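Local coordinates for protein acetyltransferase, GNAT family (Enterococcus faecalis, PDB 1U6M) that probably transfers acyl groups, most likely acetyl from acetyl-CoA as in other GNAT-family enzymes, to an acceptor that is not identified, at residues 49-54 and 84-89. Numbering follows the deposited sequence.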
loop_
_atom_site.group_PDB
_atom_site.type_symbol
_atom_site.label_atom_id
_atom_site.label_comp_id
_atom_site.label_asym_id
_atom_site.label_seq_id
_atom_site.Cartn_x
_atom_site.Cartn_y
_atom_site.Cartn_z
ATOM N N TYR A 49 -10.855 7.638 -6.358
ATOM C CA TYR A 49 -10.463 7.259 -7.746
ATOM C C TYR A 49 -10.098 5.779 -7.860
ATOM O O TYR A 49 -9.215 5.305 -7.157
ATOM C CB TYR A 49 -9.244 8.063 -8.183
ATOM C CG TYR A 49 -9.493 9.558 -8.356
ATOM C CD1 TYR A 49 -9.725 10.378 -7.255
ATOM C CD2 TYR A 49 -9.462 10.150 -9.641
ATOM C CE1 TYR A 49 -9.962 11.733 -7.406
ATOM C CE2 TYR A 49 -9.685 11.562 -9.824
ATOM C CZ TYR A 49 -9.924 12.314 -8.706
ATOM O OH TYR A 49 -10.152 13.642 -8.834
ATOM N N PRO A 50 -10.763 5.048 -8.775
ATOM C CA PRO A 50 -10.578 3.604 -9.031
ATOM C C PRO A 50 -9.125 3.145 -9.198
ATOM O O PRO A 50 -8.738 2.041 -8.685
ATOM C CB PRO A 50 -11.323 3.418 -10.355
ATOM C CG PRO A 50 -12.517 4.396 -10.212
ATOM C CD PRO A 50 -11.803 5.629 -9.673
ATOM N N THR A 51 -8.354 3.998 -9.891
ATOM C CA THR A 51 -6.952 3.764 -10.262
ATOM C C THR A 51 -5.912 4.311 -9.266
ATOM O O THR A 51 -4.710 4.031 -9.400
ATOM C CB THR A 51 -6.599 4.354 -11.667
ATOM O OG1 THR A 51 -6.575 5.771 -11.609
ATOM C CG2 THR A 51 -7.616 3.951 -12.769
ATOM N N TYR A 52 -6.332 5.066 -8.266
ATOM C CA TYR A 52 -5.356 5.598 -7.300
ATOM C C TYR A 52 -4.620 4.465 -6.535
ATOM O O TYR A 52 -5.225 3.420 -6.219
ATOM C CB TYR A 52 -6.033 6.586 -6.336
ATOM C CG TYR A 52 -5.068 7.197 -5.355
ATOM C CD1 TYR A 52 -3.882 7.811 -5.816
ATOM C CD2 TYR A 52 -5.341 7.201 -3.963
ATOM C CE1 TYR A 52 -2.953 8.342 -4.927
ATOM C CE2 TYR A 52 -4.396 7.758 -3.050
ATOM C CZ TYR A 52 -3.212 8.333 -3.569
ATOM O OH TYR A 52 -2.266 8.887 -2.724
ATOM N N ARG A 53 -3.326 4.676 -6.273
ATOM C CA ARG A 53 -2.510 3.823 -5.414
ATOM C C ARG A 53 -3.293 3.269 -4.198
ATOM O O ARG A 53 -3.297 2.059 -3.932
ATOM C CB ARG A 53 -1.295 4.588 -4.941
ATOM C CG ARG A 53 -0.305 3.700 -4.170
ATOM C CD ARG A 53 0.866 4.566 -3.655
ATOM N NE ARG A 53 1.727 5.016 -4.764
ATOM C CZ ARG A 53 2.814 4.347 -5.178
ATOM N NH1 ARG A 53 3.185 3.212 -4.605
ATOM N NH2 ARG A 53 3.537 4.799 -6.190
ATOM N N TYR A 54 -3.976 4.160 -3.497
ATOM C CA TYR A 54 -4.760 3.813 -2.344
ATOM C C TYR A 54 -6.215 3.979 -2.622
ATOM O O TYR A 54 -6.947 4.332 -1.715
ATOM C CB TYR A 54 -4.354 4.708 -1.134
ATOM C CG TYR A 54 -2.879 4.595 -0.819
ATOM C CD1 TYR A 54 -2.320 3.388 -0.377
ATOM C CD2 TYR A 54 -2.024 5.676 -0.953
ATOM C CE1 TYR A 54 -0.922 3.279 -0.081
ATOM C CE2 TYR A 54 -0.635 5.542 -0.679
ATOM C CZ TYR A 54 -0.125 4.349 -0.250
ATOM O OH TYR A 54 1.218 4.231 0.032
ATOM N N ASP A 84 -0.389 7.241 -9.077
ATOM C CA ASP A 84 -0.248 8.532 -8.372
ATOM C C ASP A 84 -0.927 9.715 -9.026
ATOM O O ASP A 84 -1.117 10.758 -8.360
ATOM C CB ASP A 84 1.211 8.852 -8.107
ATOM C CG ASP A 84 1.844 7.896 -7.052
ATOM O OD1 ASP A 84 1.175 7.523 -6.036
ATOM O OD2 ASP A 84 3.021 7.530 -7.248
ATOM N N GLU A 85 -1.328 9.537 -10.296
ATOM C CA GLU A 85 -2.045 10.564 -11.067
ATOM C C GLU A 85 -3.252 11.133 -10.335
ATOM O O GLU A 85 -3.348 12.338 -10.252
ATOM C CB GLU A 85 -2.516 10.113 -12.477
ATOM C CG GLU A 85 -1.443 9.571 -13.416
ATOM C CD GLU A 85 -1.989 9.263 -14.832
ATOM O OE1 GLU A 85 -3.210 9.439 -15.077
ATOM O OE2 GLU A 85 -1.210 8.878 -15.705
ATOM N N PRO A 86 -4.194 10.276 -9.858
ATOM C CA PRO A 86 -5.322 10.809 -9.070
ATOM C C PRO A 86 -4.973 11.818 -7.953
ATOM O O PRO A 86 -5.701 12.820 -7.812
ATOM C CB PRO A 86 -5.989 9.534 -8.537
ATOM C CG PRO A 86 -5.790 8.550 -9.702
ATOM C CD PRO A 86 -4.354 8.811 -10.069
ATOM N N LEU A 87 -3.894 11.574 -7.194
ATOM C CA LEU A 87 -3.493 12.520 -6.122
ATOM C C LEU A 87 -3.009 13.863 -6.726
ATOM O O LEU A 87 -3.282 14.910 -6.171
ATOM C CB LEU A 87 -2.367 11.974 -5.219
ATOM C CG LEU A 87 -2.365 12.292 -3.717
ATOM C CD1 LEU A 87 -0.954 12.342 -2.956
ATOM C CD2 LEU A 87 -3.362 13.380 -3.207
ATOM N N ARG A 88 -2.268 13.815 -7.829
ATOM C CA ARG A 88 -1.871 15.040 -8.569
ATOM C C ARG A 88 -3.083 15.857 -9.085
ATOM O O ARG A 88 -3.078 17.064 -9.000
ATOM C CB ARG A 88 -0.938 14.667 -9.711
ATOM C CG ARG A 88 0.302 13.862 -9.201
ATOM C CD ARG A 88 1.454 13.877 -10.168
ATOM N NE ARG A 88 2.536 13.027 -9.712
ATOM C CZ ARG A 88 3.428 13.391 -8.808
ATOM N NH1 ARG A 88 3.374 14.607 -8.283
ATOM N NH2 ARG A 88 4.375 12.544 -8.437
ATOM N N GLU A 89 -4.120 15.177 -9.555
ATOM C CA GLU A 89 -5.368 15.768 -9.962
ATOM C C GLU A 89 -6.090 16.459 -8.824
ATOM O O GLU A 89 -6.598 17.562 -8.998
ATOM C CB GLU A 89 -6.308 14.696 -10.528
ATOM C CG GLU A 89 -6.037 14.240 -11.962
ATOM C CD GLU A 89 -7.140 13.252 -12.451
ATOM O OE1 GLU A 89 -8.382 13.671 -12.461
ATOM O OE2 GLU A 89 -6.750 12.058 -12.770
HETATM O O HOH W 1 0.320 8.680 -3.727
#
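In this GNAT-fold acetyltransferase, a type I beta turn, Tyr49 to Tyr52, packs against the beginning of helix 85-93. The turn belongs to the loop that leads from helix 36-47 to strand 59-64. Pro86 is the apolar centre of the contact. Pro86 CB lies 3.5 Å from Tyr49 CG and 3.7 Å from Tyr52 CB, so one carbon touches the bases of both tyrosine side chains. Tyr49 CG is anti to its carbonyl carbon (chi1 -67°), and Pro86 CA lies over the rim of one ring face. At the edge of the same ring, Glu89 OE1 comes within 3.6 Å of Tyr49 CE2, with ring and carboxylate planes nearly perpendicular. Thr51 OG1 touches the tip of the proline ring.

Tyr52 takes another course. Tyr52 CG is anti to the backbone N (chi1 -178°), which carries the ring alongside Leu87, and Tyr52 CE1 is 3.7 Å from Leu87 CB. Ala46 of helix 36-47 touches both side chains.

Beyond this apolar patch is a buried salt bridge. Arg53 leaves the backbone extended, then bends at chi3 (-70°). It grips Asp84 side-on, with NE and NH2 each taking one carboxylate oxygen. The NE bond is almost straight, lies in the guanidinium plane and uses the syn lone pair of OD1. NH2 meets OD2 from above the carboxylate plane. Arg53 NH1 forms a second salt bridge, with Asp116 on strand 112-120, so the arginine links the loop to the central sheet as well. Glu105 brings a like charge close to Asp84 OD2, which may raise the aspartate's pKa, whereas Arg53 would oppose this. A water joins the two halves of the contact: it donates to Asp84 OD1 and lies 2.8 Å from Tyr52 OH.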